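Side-chain contacts in NAD-dependent epimerase/dehydratase (PDB 6DNT), which probably interconverts UDP-N-acetylglucosamine and its C4 epimer using bound NAD, and is captured here with UDP-N-acetylmuramic acid: residues A[110-115]-A[123-128]; A[169-174]-A[183-188]; A[50-55]-A[255-260]; A[249-254]-A[332-337]. All coordinates share one frame; numbering follows the deposited sequence.

Interaction 1. Residues A[110-115]-A[123-128]; sequences AALASV and LRYNQN. With NAD (nicotinamide-adenine-dinucleotide), chain B.
A loop-on-helix packing contact joins Leu112, in the loop after strand 105-108, to Arg124, Tyr125 and Asn128 on helix 122-142. Leu112 lays its CB over one face of the Tyr125 ring, a CH-pi contact 3.7 Å from CB to the centroid and offset toward the rim. With CG beside the backbone N and opposite the carbonyl carbon (chi1 -67°), its CD1 is carried on to NH1 of Arg124 at 3.5 Å, over a guanidinium face, and to ND2 of Asn128 at 3.4 Å. The guanidinium also forms a salt bridge with Glu121. Tyr125 OH reaches Ser114 CB at 3.6 Å, while the Ser114 hydroxyl caps Gly117 N. A serine in place of Tyr125 would probably strip Leu112 CB of its aromatic floor and open a gap beside Ser114. Asn128 ND2 bonds to Arg124 O at 2.9 Å and 168°; that oxygen lies in the Asn128 amide plane, while ND2 comes from above the carbonyl plane, on the face opposite to Asn128 N. OD1 accepts from N6A of NAD at 2.8 Å. Ala110 and Asn128 meet the adenine while the side chains of Ala111 and Ala113 reach the nicotinamide-side ribose, so the loop runs along the dinucleotide, as in a Rossmann-type site.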
# COMPACT_ATOMS: atom_id res chain seq x y z
N ALA A 110 15.21 8.25 -2.12
CA ALA A 110 15.53 7.32 -3.21
C ALA A 110 14.24 6.64 -3.67
O ALA A 110 13.48 6.16 -2.84
CB ALA A 110 16.57 6.28 -2.79
N ALA A 111 14.01 6.64 -4.98
CA ALA A 111 12.84 6.01 -5.60
C ALA A 111 13.04 6.04 -7.10
O ALA A 111 13.84 6.85 -7.58
CB ALA A 111 11.58 6.78 -5.25
N LEU A 112 12.35 5.16 -7.81
CA LEU A 112 12.14 5.36 -9.25
C LEU A 112 10.91 6.25 -9.37
O LEU A 112 9.78 5.81 -9.19
CB LEU A 112 12.00 4.05 -9.99
CG LEU A 112 13.25 3.18 -10.03
CD1 LEU A 112 12.96 1.90 -10.78
CD2 LEU A 112 14.43 3.92 -10.66
N ALA A 113 11.18 7.53 -9.59
CA ALA A 113 10.20 8.59 -9.45
C ALA A 113 9.61 8.88 -10.82
O ALA A 113 9.96 9.88 -11.46
CB ALA A 113 10.87 9.83 -8.86
N SER A 114 8.71 8.00 -11.26
CA SER A 114 8.01 8.21 -12.52
C SER A 114 6.67 7.50 -12.60
O SER A 114 6.59 6.27 -12.48
CB SER A 114 8.88 7.79 -13.69
OG SER A 114 8.19 7.96 -14.93
N VAL A 115 5.63 8.28 -12.83
CA VAL A 115 4.30 7.73 -13.08
C VAL A 115 4.28 6.87 -14.35
O VAL A 115 3.97 5.69 -14.28
CB VAL A 115 3.23 8.85 -13.08
CG1 VAL A 115 1.91 8.37 -13.64
CG2 VAL A 115 3.06 9.40 -11.66
N LEU A 123 6.87 -4.17 -11.83
CA LEU A 123 7.63 -5.01 -10.90
C LEU A 123 8.94 -4.34 -10.51
O LEU A 123 9.28 -4.30 -9.33
CB LEU A 123 7.88 -6.40 -11.47
CG LEU A 123 8.54 -7.37 -10.48
CD1 LEU A 123 7.61 -7.63 -9.31
CD2 LEU A 123 8.98 -8.68 -11.14
N ARG A 124 9.67 -3.80 -11.49
CA ARG A 124 10.92 -3.10 -11.17
C ARG A 124 10.71 -1.89 -10.26
O ARG A 124 11.47 -1.66 -9.33
CB ARG A 124 11.66 -2.67 -12.44
CG ARG A 124 13.10 -2.26 -12.14
CD ARG A 124 13.94 -2.19 -13.39
NE ARG A 124 13.60 -0.98 -14.12
CZ ARG A 124 14.16 0.22 -13.94
NH1 ARG A 124 15.12 0.42 -13.06
NH2 ARG A 124 13.75 1.24 -14.69
N TYR A 125 9.63 -1.15 -10.52
CA TYR A 125 9.26 -0.04 -9.66
C TYR A 125 8.86 -0.51 -8.25
O TYR A 125 9.19 0.15 -7.27
CB TYR A 125 8.18 0.83 -10.32
CG TYR A 125 8.77 1.83 -11.31
CD1 TYR A 125 9.49 1.42 -12.42
CD2 TYR A 125 8.62 3.20 -11.11
CE1 TYR A 125 10.05 2.34 -13.30
CE2 TYR A 125 9.17 4.11 -11.98
CZ TYR A 125 9.89 3.68 -13.06
OH TYR A 125 10.45 4.58 -13.94
N ASN A 126 8.18 -1.65 -8.16
CA ASN A 126 7.84 -2.23 -6.86
C ASN A 126 9.10 -2.56 -6.02
O ASN A 126 9.16 -2.29 -4.82
CB ASN A 126 7.01 -3.50 -7.06
CG ASN A 126 6.53 -4.09 -5.74
OD1 ASN A 126 5.69 -3.53 -5.08
ND2 ASN A 126 7.09 -5.23 -5.36
N GLN A 127 10.09 -3.14 -6.68
CA GLN A 127 11.36 -3.47 -6.02
C GLN A 127 12.03 -2.21 -5.45
O GLN A 127 12.48 -2.21 -4.31
CB GLN A 127 12.26 -4.24 -6.99
CG GLN A 127 11.70 -5.63 -7.28
CD GLN A 127 12.26 -6.30 -8.52
OE1 GLN A 127 12.03 -7.50 -8.74
NE2 GLN A 127 12.98 -5.56 -9.32
N ASN A 128 12.06 -1.14 -6.24
CA ASN A 128 12.73 0.10 -5.82
C ASN A 128 11.93 0.95 -4.85
O ASN A 128 12.51 1.67 -4.02
CB ASN A 128 13.12 0.92 -7.05
CG ASN A 128 14.31 0.34 -7.76
OD1 ASN A 128 15.45 0.67 -7.43
ND2 ASN A 128 14.08 -0.59 -8.68
PA NAD B . 15.53 11.89 -8.55
O1A NAD B . 16.30 13.12 -8.94
O2A NAD B . 15.43 10.77 -9.53
O5B NAD B . 16.18 11.37 -7.17
C5B NAD B . 16.09 10.00 -6.78
C4B NAD B . 17.50 9.60 -6.37
O4B NAD B . 17.45 8.27 -5.85
C3B NAD B . 18.47 9.58 -7.54
O3B NAD B . 19.65 10.29 -7.16
C2B NAD B . 18.72 8.11 -7.83
O2B NAD B . 20.02 7.78 -8.34
C1B NAD B . 18.46 7.48 -6.47
N9A NAD B . 17.93 6.11 -6.48
C8A NAD B . 16.85 5.64 -7.15
N7A NAD B . 16.62 4.34 -6.86
C5A NAD B . 17.55 3.98 -5.93
C6A NAD B . 17.88 2.75 -5.19
N6A NAD B . 17.15 1.64 -5.37
N1A NAD B . 18.94 2.80 -4.33
C2A NAD B . 19.67 3.91 -4.15
N3A NAD B . 19.43 5.08 -4.80
C4A NAD B . 18.39 5.14 -5.69
O3 NAD B . 14.04 12.31 -8.10
PN NAD B . 13.55 13.55 -7.25
O1N NAD B . 14.68 14.19 -6.48
O2N NAD B . 12.66 14.40 -8.11
O5D NAD B . 12.58 12.78 -6.23
C5D NAD B . 13.00 12.56 -4.88
C4D NAD B . 11.82 11.96 -4.11
O4D NAD B . 10.73 12.89 -4.12
C3D NAD B . 11.31 10.67 -4.73
O3D NAD B . 10.89 9.75 -3.70
C2D NAD B . 10.12 11.12 -5.54
O2D NAD B . 9.19 10.07 -5.76
C1D NAD B . 9.58 12.24 -4.67
N1N NAD B . 8.75 13.23 -5.37
C2N NAD B . 9.27 14.06 -6.29
C3N NAD B . 8.47 15.00 -6.93
C7N NAD B . 8.99 15.95 -7.98
O7N NAD B . 8.20 16.75 -8.48
N7N NAD B . 10.25 15.91 -8.39
C4N NAD B . 7.12 15.07 -6.57
C5N NAD B . 6.60 14.20 -5.62
C6N NAD B . 7.44 13.27 -5.04
O HOH W 1 11.89 3.98 -2.49

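Interaction 2. Residues A[169-174]-A[183-188]; sequences ENFLPC and SCELYL
The Phe171 ring meets residues 183-188 of helix 176-195 with its edge: Glu185 OE1 and Leu186 CD2 both lie near the ring plane, and neither comes over a face. Flat groups are turned well apart here: the planes of ring and Glu185 carboxylate stand 65° apart, and OE1 is the oxygen that meets the ring. It lies 3.4 Å from CZ and 3.6 Å from CE1 of Phe171, an approach to the weakly positive C-H rim that suits an anionic group. Round the same rim, CE2 of Phe171 touches Leu186 CD2 at 4.0 Å, the two side chains sliding past each other in opposite directions. With CG of Phe171 placed beside the backbone N and opposite the carbonyl carbon (chi1 -64°), the ring is carried from the loop to the helix. The carboxylate does not depend on the ring: OE1 forms a salt bridge with Arg203, which also touches Phe171, and OE2 bonds to Ser152 OG. An alanine at Phe171 is likely to leave a gap between the loop and Leu186 and remove the apolar screen beside the Glu185-Arg203 pair. Leu186 of the second subunit packs on both Phe171 and Leu186. The arrangement thus belongs to the dimer interface of the short-chain dehydrogenase/reductase fold, where the helix that carries the NAD-binding Tyr177 and Lys181 also faces its partner.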
# COMPACT_ATOMS: atom_id res chain seq x y z
N GLU A 169 -8.22 12.86 2.61
CA GLU A 169 -8.81 12.21 1.45
C GLU A 169 -8.30 10.76 1.32
O GLU A 169 -7.16 10.46 1.68
CB GLU A 169 -8.51 12.99 0.16
CG GLU A 169 -9.14 14.39 0.08
CD GLU A 169 -10.67 14.39 0.03
OE1 GLU A 169 -11.26 13.57 -0.70
OE2 GLU A 169 -11.27 15.22 0.73
N ASN A 170 -9.16 9.88 0.83
CA ASN A 170 -8.77 8.51 0.53
C ASN A 170 -7.76 8.47 -0.60
O ASN A 170 -7.68 9.39 -1.42
CB ASN A 170 -9.98 7.67 0.13
CG ASN A 170 -10.86 7.31 1.32
OD1 ASN A 170 -12.06 7.55 1.30
ND2 ASN A 170 -10.27 6.71 2.33
N PHE A 171 -6.97 7.41 -0.63
CA PHE A 171 -6.10 7.14 -1.77
C PHE A 171 -6.91 6.74 -3.00
O PHE A 171 -7.87 5.95 -2.90
CB PHE A 171 -5.16 5.98 -1.45
CG PHE A 171 -4.19 6.23 -0.34
CD1 PHE A 171 -3.33 7.33 -0.36
CD2 PHE A 171 -4.07 5.33 0.71
CE1 PHE A 171 -2.39 7.53 0.64
CE2 PHE A 171 -3.13 5.53 1.71
CZ PHE A 171 -2.30 6.63 1.69
N LEU A 172 -6.51 7.25 -4.16
CA LEU A 172 -7.11 6.84 -5.44
C LEU A 172 -6.00 6.71 -6.48
O LEU A 172 -5.98 7.44 -7.47
CB LEU A 172 -8.15 7.87 -5.93
CG LEU A 172 -9.50 7.97 -5.26
CD1 LEU A 172 -10.28 9.16 -5.85
CD2 LEU A 172 -10.26 6.67 -5.43
N PRO A 173 -5.07 5.78 -6.25
CA PRO A 173 -3.91 5.72 -7.15
C PRO A 173 -4.27 5.27 -8.57
O PRO A 173 -5.01 4.30 -8.76
CB PRO A 173 -3.01 4.69 -6.48
CG PRO A 173 -3.98 3.79 -5.76
CD PRO A 173 -5.01 4.73 -5.22
N CYS A 174 -3.75 5.99 -9.56
CA CYS A 174 -4.03 5.69 -10.96
C CYS A 174 -2.88 4.97 -11.64
O CYS A 174 -3.06 4.49 -12.76
CB CYS A 174 -4.38 6.97 -11.70
SG CYS A 174 -5.97 7.60 -11.14
N SER A 183 1.52 2.80 -0.46
CA SER A 183 1.95 1.61 0.30
C SER A 183 3.02 1.95 1.33
O SER A 183 2.94 1.52 2.48
CB SER A 183 2.46 0.50 -0.63
OG SER A 183 3.07 -0.56 0.11
N CYS A 184 4.00 2.76 0.92
CA CYS A 184 5.04 3.20 1.85
C CYS A 184 4.45 3.98 3.02
O CYS A 184 4.89 3.79 4.16
CB CYS A 184 6.09 4.06 1.16
SG CYS A 184 7.13 3.16 -0.01
N GLU A 185 3.48 4.87 2.75
CA GLU A 185 2.83 5.61 3.83
C GLU A 185 2.14 4.65 4.81
O GLU A 185 2.18 4.84 6.04
CB GLU A 185 1.77 6.57 3.28
CG GLU A 185 2.31 7.76 2.51
CD GLU A 185 1.21 8.77 2.20
OE1 GLU A 185 0.14 8.72 2.86
OE2 GLU A 185 1.39 9.62 1.30
N LEU A 186 1.49 3.63 4.26
CA LEU A 186 0.80 2.63 5.08
C LEU A 186 1.78 1.81 5.89
O LEU A 186 1.52 1.50 7.04
CB LEU A 186 -0.05 1.70 4.20
CG LEU A 186 -1.21 2.41 3.51
CD1 LEU A 186 -1.80 1.54 2.41
CD2 LEU A 186 -2.26 2.85 4.50
N TYR A 187 2.90 1.44 5.29
CA TYR A 187 3.92 0.74 6.06
C TYR A 187 4.42 1.60 7.21
O TYR A 187 4.61 1.09 8.34
CB TYR A 187 5.09 0.29 5.20
CG TYR A 187 5.02 -1.12 4.70
CD1 TYR A 187 4.73 -2.19 5.56
CD2 TYR A 187 5.34 -1.42 3.38
CE1 TYR A 187 4.73 -3.49 5.10
CE2 TYR A 187 5.35 -2.72 2.91
CZ TYR A 187 5.04 -3.76 3.79
OH TYR A 187 5.07 -5.06 3.39
N LEU A 188 4.64 2.89 6.97
CA LEU A 188 5.12 3.77 8.04
C LEU A 188 4.12 3.84 9.19
O LEU A 188 4.51 3.73 10.35
CB LEU A 188 5.46 5.17 7.52
CG LEU A 188 6.76 5.21 6.71
CD1 LEU A 188 6.86 6.51 5.91
CD2 LEU A 188 7.98 5.03 7.59

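Interaction 3. Residues A[50-55]-A[255-260]; sequences SHIVDA and KANILS
Ile52 and Ile258 point at the opposing helix through the same staggering, CG1 lying beside the backbone N and opposite the carbonyl carbon (chi1 -67° in Ile52, -66° in Ile258), and both chains then run on extended to CD1. Each terminal methyl finds a different kind of surface. Ile52 CD1 comes to rest against the carboxamide of Asn257, 3.5 Å from CG and almost evenly placed between OD1 at 3.7 Å and ND2 at 3.8 Å, the two side chains crossing at about a right angle. Ile258 CD1 instead meets the short Ala55 CB at 3.6 Å, toward the exposed margin of the contact.

The amide offers a methyl group a polar surface, yet its ND2 is engaged elsewhere, by the hydroxyl of Tyr204 and by the backbone O of Ile253, one turn earlier. These bonds probably hold the amide in this rotation, and they accompany an Asn257 chi1 of -93°, well away from a staggered value. What presents the amide to Ile52 thus appears to be a second-shell arrangement, and the contact itself is one of van der Waals packing. Ser260 makes another internal tie on the same helix: its OG donates to Ala256 O at 2.7 Å, from the face of that carbonyl opposite to the one used by Ser260 N.

Helix 47-56, which follows the glycine-rich cofactor turn, thus lies against helix 250-262; Ile52 also touches Ala254, and Asn257 packs in addition on Ile149 of strand 147-153 and Leu202 of strand 199-208.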
# COMPACT_ATOMS: atom_id res chain seq x y z
N SER A 50 19.75 16.34 -3.19
CA SER A 50 20.96 17.16 -3.21
C SER A 50 20.77 18.50 -2.50
O SER A 50 21.68 18.99 -1.85
CB SER A 50 21.50 17.37 -4.64
OG SER A 50 20.60 18.15 -5.42
N HIS A 51 19.57 19.08 -2.59
CA HIS A 51 19.29 20.33 -1.89
C HIS A 51 19.17 20.14 -0.39
O HIS A 51 19.51 21.04 0.37
CB HIS A 51 18.02 21.01 -2.46
CG HIS A 51 18.23 21.58 -3.83
ND1 HIS A 51 18.85 22.78 -4.05
CD2 HIS A 51 17.93 21.08 -5.05
CE1 HIS A 51 18.90 23.03 -5.35
NE2 HIS A 51 18.35 22.01 -5.98
N ILE A 52 18.68 18.97 0.05
CA ILE A 52 18.63 18.63 1.47
C ILE A 52 20.05 18.46 2.02
O ILE A 52 20.37 19.00 3.08
CB ILE A 52 17.76 17.40 1.76
CG1 ILE A 52 16.29 17.73 1.46
CG2 ILE A 52 17.93 16.92 3.21
CD1 ILE A 52 15.41 16.53 1.24
N VAL A 53 20.87 17.72 1.28
CA VAL A 53 22.28 17.55 1.66
C VAL A 53 22.95 18.91 1.79
O VAL A 53 23.62 19.16 2.78
CB VAL A 53 23.08 16.65 0.70
CG1 VAL A 53 24.55 16.59 1.13
CG2 VAL A 53 22.50 15.24 0.68
N ASP A 54 22.76 19.79 0.80
CA ASP A 54 23.38 21.13 0.84
C ASP A 54 23.01 21.88 2.12
O ASP A 54 23.85 22.57 2.70
CB ASP A 54 22.95 21.99 -0.36
CG ASP A 54 23.59 21.57 -1.67
OD1 ASP A 54 24.58 20.80 -1.72
OD2 ASP A 54 23.09 22.05 -2.72
N ALA A 55 21.76 21.76 2.54
CA ALA A 55 21.25 22.51 3.68
C ALA A 55 21.73 21.97 5.02
O ALA A 55 21.74 22.70 6.02
CB ALA A 55 19.74 22.56 3.63
N LYS A 255 13.55 22.61 3.13
CA LYS A 255 13.17 23.18 4.43
C LYS A 255 12.11 22.34 5.16
O LYS A 255 12.23 22.05 6.35
CB LYS A 255 12.67 24.62 4.29
CG LYS A 255 13.77 25.65 4.14
CD LYS A 255 13.21 27.07 4.18
CE LYS A 255 14.25 28.10 3.72
NZ LYS A 255 13.70 29.49 3.82
N ALA A 256 11.06 21.95 4.43
CA ALA A 256 10.00 21.11 4.99
C ALA A 256 10.54 19.79 5.52
O ALA A 256 10.09 19.31 6.55
CB ALA A 256 8.89 20.88 3.96
N ASN A 257 11.50 19.20 4.80
CA ASN A 257 12.12 17.96 5.25
C ASN A 257 12.81 18.16 6.59
O ASN A 257 12.61 17.38 7.53
CB ASN A 257 13.13 17.45 4.22
CG ASN A 257 12.52 16.48 3.24
OD1 ASN A 257 12.66 15.27 3.41
ND2 ASN A 257 11.82 16.99 2.24
N ILE A 258 13.59 19.23 6.69
CA ILE A 258 14.41 19.48 7.87
C ILE A 258 13.53 19.84 9.07
O ILE A 258 13.75 19.31 10.17
CB ILE A 258 15.47 20.56 7.59
CG1 ILE A 258 16.45 20.01 6.54
CG2 ILE A 258 16.22 20.94 8.86
CD1 ILE A 258 17.35 21.04 5.90
N LEU A 259 12.54 20.68 8.86
CA LEU A 259 11.56 21.00 9.90
C LEU A 259 10.76 19.77 10.37
O LEU A 259 10.47 19.65 11.56
CB LEU A 259 10.61 22.11 9.43
CG LEU A 259 11.25 23.50 9.32
CD1 LEU A 259 10.34 24.46 8.57
CD2 LEU A 259 11.58 24.05 10.70
N SER A 260 10.45 18.85 9.45
CA SER A 260 9.74 17.62 9.81
C SER A 260 10.57 16.72 10.73
O SER A 260 10.04 16.07 11.65
CB SER A 260 9.34 16.83 8.56
OG SER A 260 8.42 17.55 7.79

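Interaction 4. Residues A[249-254]-A[332-337]; sequences YVKEIA and LRETVK
Tyr249 and Lys251 converge on one carboxylate oxygen of Glu334, but from quite different directions. The tyrosine side chain crosses that of Glu334 at about a right angle, and its OH donates to OE2 over a short 2.6 Å, on the anti side and only 15° out of the carboxylate plane. The Lys251 and Glu334 chains come from opposite directions, and NZ of Lys251 meets the same OE2 from above the carboxylate plane, 65° out of it, in a salt bridge of 3.1 Å. The two donors therefore do not compete for one approach: the phenol stays near the plane and the ammonium takes the space above it.

Chain shape explains the meeting. In Tyr249 the ring carbon CG stands opposite the backbone N (chi1 -168°), sending the ring toward helix 328-341, while both Lys251 and Glu334 are stretched out beyond CG to reach from one helix to the other. CG of Glu334 also touches the hydroxyl, 3.4 Å from Tyr249 OH. Two donors on one oxygen, one of them cationic, would be expected to stabilise Glu334 as a carboxylate. Elsewhere on the ring, Thr335 OG1 approaches the edge, 3.6 Å from Tyr249 CE1, the side chains passing in opposite directions; that hydroxyl is hydrogen-bonded to Gln331 O.

Tyr249 is the N-cap residue of helix 250-262, at the end of strand 244-249, and its ring also meets that of Phe208 on strand 199-208. The contact thus fastens the strand-to-helix junction to helix 328-341, which leans on helix 279-289 through Leu332 and Val336.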
# COMPACT_ATOMS: atom_id res chain seq x y z
N TYR A 249 8.80 25.21 -4.76
CA TYR A 249 10.22 25.27 -5.05
C TYR A 249 11.01 24.23 -4.26
O TYR A 249 10.69 23.97 -3.09
CB TYR A 249 10.75 26.67 -4.73
CG TYR A 249 12.14 26.99 -5.23
CD1 TYR A 249 12.50 26.76 -6.56
CD2 TYR A 249 13.08 27.59 -4.39
CE1 TYR A 249 13.76 27.09 -7.03
CE2 TYR A 249 14.34 27.93 -4.86
CZ TYR A 249 14.67 27.68 -6.18
OH TYR A 249 15.91 27.99 -6.69
N VAL A 250 12.02 23.66 -4.90
CA VAL A 250 12.81 22.57 -4.31
C VAL A 250 13.47 22.97 -2.98
O VAL A 250 13.60 22.12 -2.09
CB VAL A 250 13.85 22.02 -5.30
CG1 VAL A 250 14.94 23.05 -5.62
CG2 VAL A 250 14.47 20.71 -4.78
N LYS A 251 13.88 24.24 -2.84
CA LYS A 251 14.49 24.66 -1.56
C LYS A 251 13.47 24.75 -0.44
O LYS A 251 13.82 24.56 0.72
CB LYS A 251 15.30 25.95 -1.72
CG LYS A 251 16.47 25.73 -2.65
CD LYS A 251 17.43 26.89 -2.65
CE LYS A 251 18.41 26.75 -3.80
NZ LYS A 251 19.36 27.89 -3.83
N GLU A 252 12.20 24.95 -0.78
CA GLU A 252 11.13 24.89 0.20
C GLU A 252 10.86 23.45 0.63
O GLU A 252 10.60 23.19 1.79
CB GLU A 252 9.85 25.53 -0.34
CG GLU A 252 9.98 27.00 -0.71
CD GLU A 252 9.95 27.92 0.51
OE1 GLU A 252 10.69 27.67 1.47
OE2 GLU A 252 9.21 28.93 0.49
N ILE A 253 10.94 22.52 -0.31
CA ILE A 253 10.82 21.09 0.01
C ILE A 253 11.94 20.67 0.98
O ILE A 253 11.68 19.94 1.95
CB ILE A 253 10.88 20.21 -1.26
CG1 ILE A 253 9.67 20.49 -2.18
CG2 ILE A 253 10.92 18.73 -0.88
CD1 ILE A 253 8.31 20.21 -1.57
N ALA A 254 13.16 21.13 0.72
CA ALA A 254 14.28 20.84 1.61
C ALA A 254 14.02 21.37 3.03
O ALA A 254 14.21 20.64 4.01
CB ALA A 254 15.58 21.38 1.04
N LEU A 332 11.92 31.16 -10.12
CA LEU A 332 12.10 30.89 -11.55
C LEU A 332 13.39 31.49 -12.09
O LEU A 332 14.08 30.86 -12.87
CB LEU A 332 10.90 31.38 -12.37
CG LEU A 332 9.62 30.56 -12.31
CD1 LEU A 332 8.56 31.29 -13.13
CD2 LEU A 332 9.84 29.15 -12.83
N ARG A 333 13.74 32.70 -11.65
CA ARG A 333 15.01 33.31 -12.09
C ARG A 333 16.22 32.48 -11.66
O ARG A 333 17.12 32.23 -12.45
CB ARG A 333 15.11 34.77 -11.60
CG ARG A 333 14.19 35.70 -12.38
CD ARG A 333 14.31 37.16 -11.97
NE ARG A 333 13.29 37.96 -12.66
CZ ARG A 333 13.33 38.32 -13.95
NH1 ARG A 333 14.35 37.98 -14.74
NH2 ARG A 333 12.33 39.03 -14.46
N GLU A 334 16.19 31.99 -10.43
CA GLU A 334 17.24 31.10 -9.93
C GLU A 334 17.32 29.79 -10.72
O GLU A 334 18.39 29.29 -11.01
CB GLU A 334 17.00 30.83 -8.43
CG GLU A 334 18.19 30.31 -7.66
CD GLU A 334 18.05 30.54 -6.16
OE1 GLU A 334 18.54 31.58 -5.67
OE2 GLU A 334 17.43 29.70 -5.47
N THR A 335 16.16 29.25 -11.09
CA THR A 335 16.07 28.04 -11.89
C THR A 335 16.64 28.26 -13.30
O THR A 335 17.44 27.46 -13.79
CB THR A 335 14.61 27.55 -11.95
OG1 THR A 335 14.13 27.38 -10.62
CG2 THR A 335 14.47 26.26 -12.73
N VAL A 336 16.25 29.36 -13.93
CA VAL A 336 16.75 29.72 -15.26
C VAL A 336 18.28 29.88 -15.23
O VAL A 336 18.97 29.34 -16.08
CB VAL A 336 16.07 31.01 -15.77
CG1 VAL A 336 16.81 31.59 -16.97
CG2 VAL A 336 14.63 30.72 -16.15
N LYS A 337 18.78 30.60 -14.23
CA LYS A 337 20.23 30.80 -14.11
C LYS A 337 20.97 29.47 -13.97
O LYS A 337 22.01 29.27 -14.59
CB LYS A 337 20.59 31.78 -12.97
CG LYS A 337 20.13 33.21 -13.23
CD LYS A 337 20.44 34.20 -12.11
CE LYS A 337 19.63 35.48 -12.23
NZ LYS A 337 19.93 36.42 -11.12

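In the fold
Following the chain from its N terminus, helix 47-56 supplies the first half of interaction 3, whose mate comes some 200 residues later. Within that span two short loops close in turn: interaction 1 ties the loop after strand 105-108 to helix 122-142, and interaction 2 ties the loop before helix 176-195 to that helix, both touching the second subunit. Residues 249-254 then open interaction 4 just before 255-260 closes interaction 3, so the two cross; they share helix 250-262 and touch through His51 and Val250. Interaction 4 closes only at helix 328-341, bringing the C-terminal helix to the Rossmann-type core, on the opposite side of the chain's centre from interactions 1 and 2.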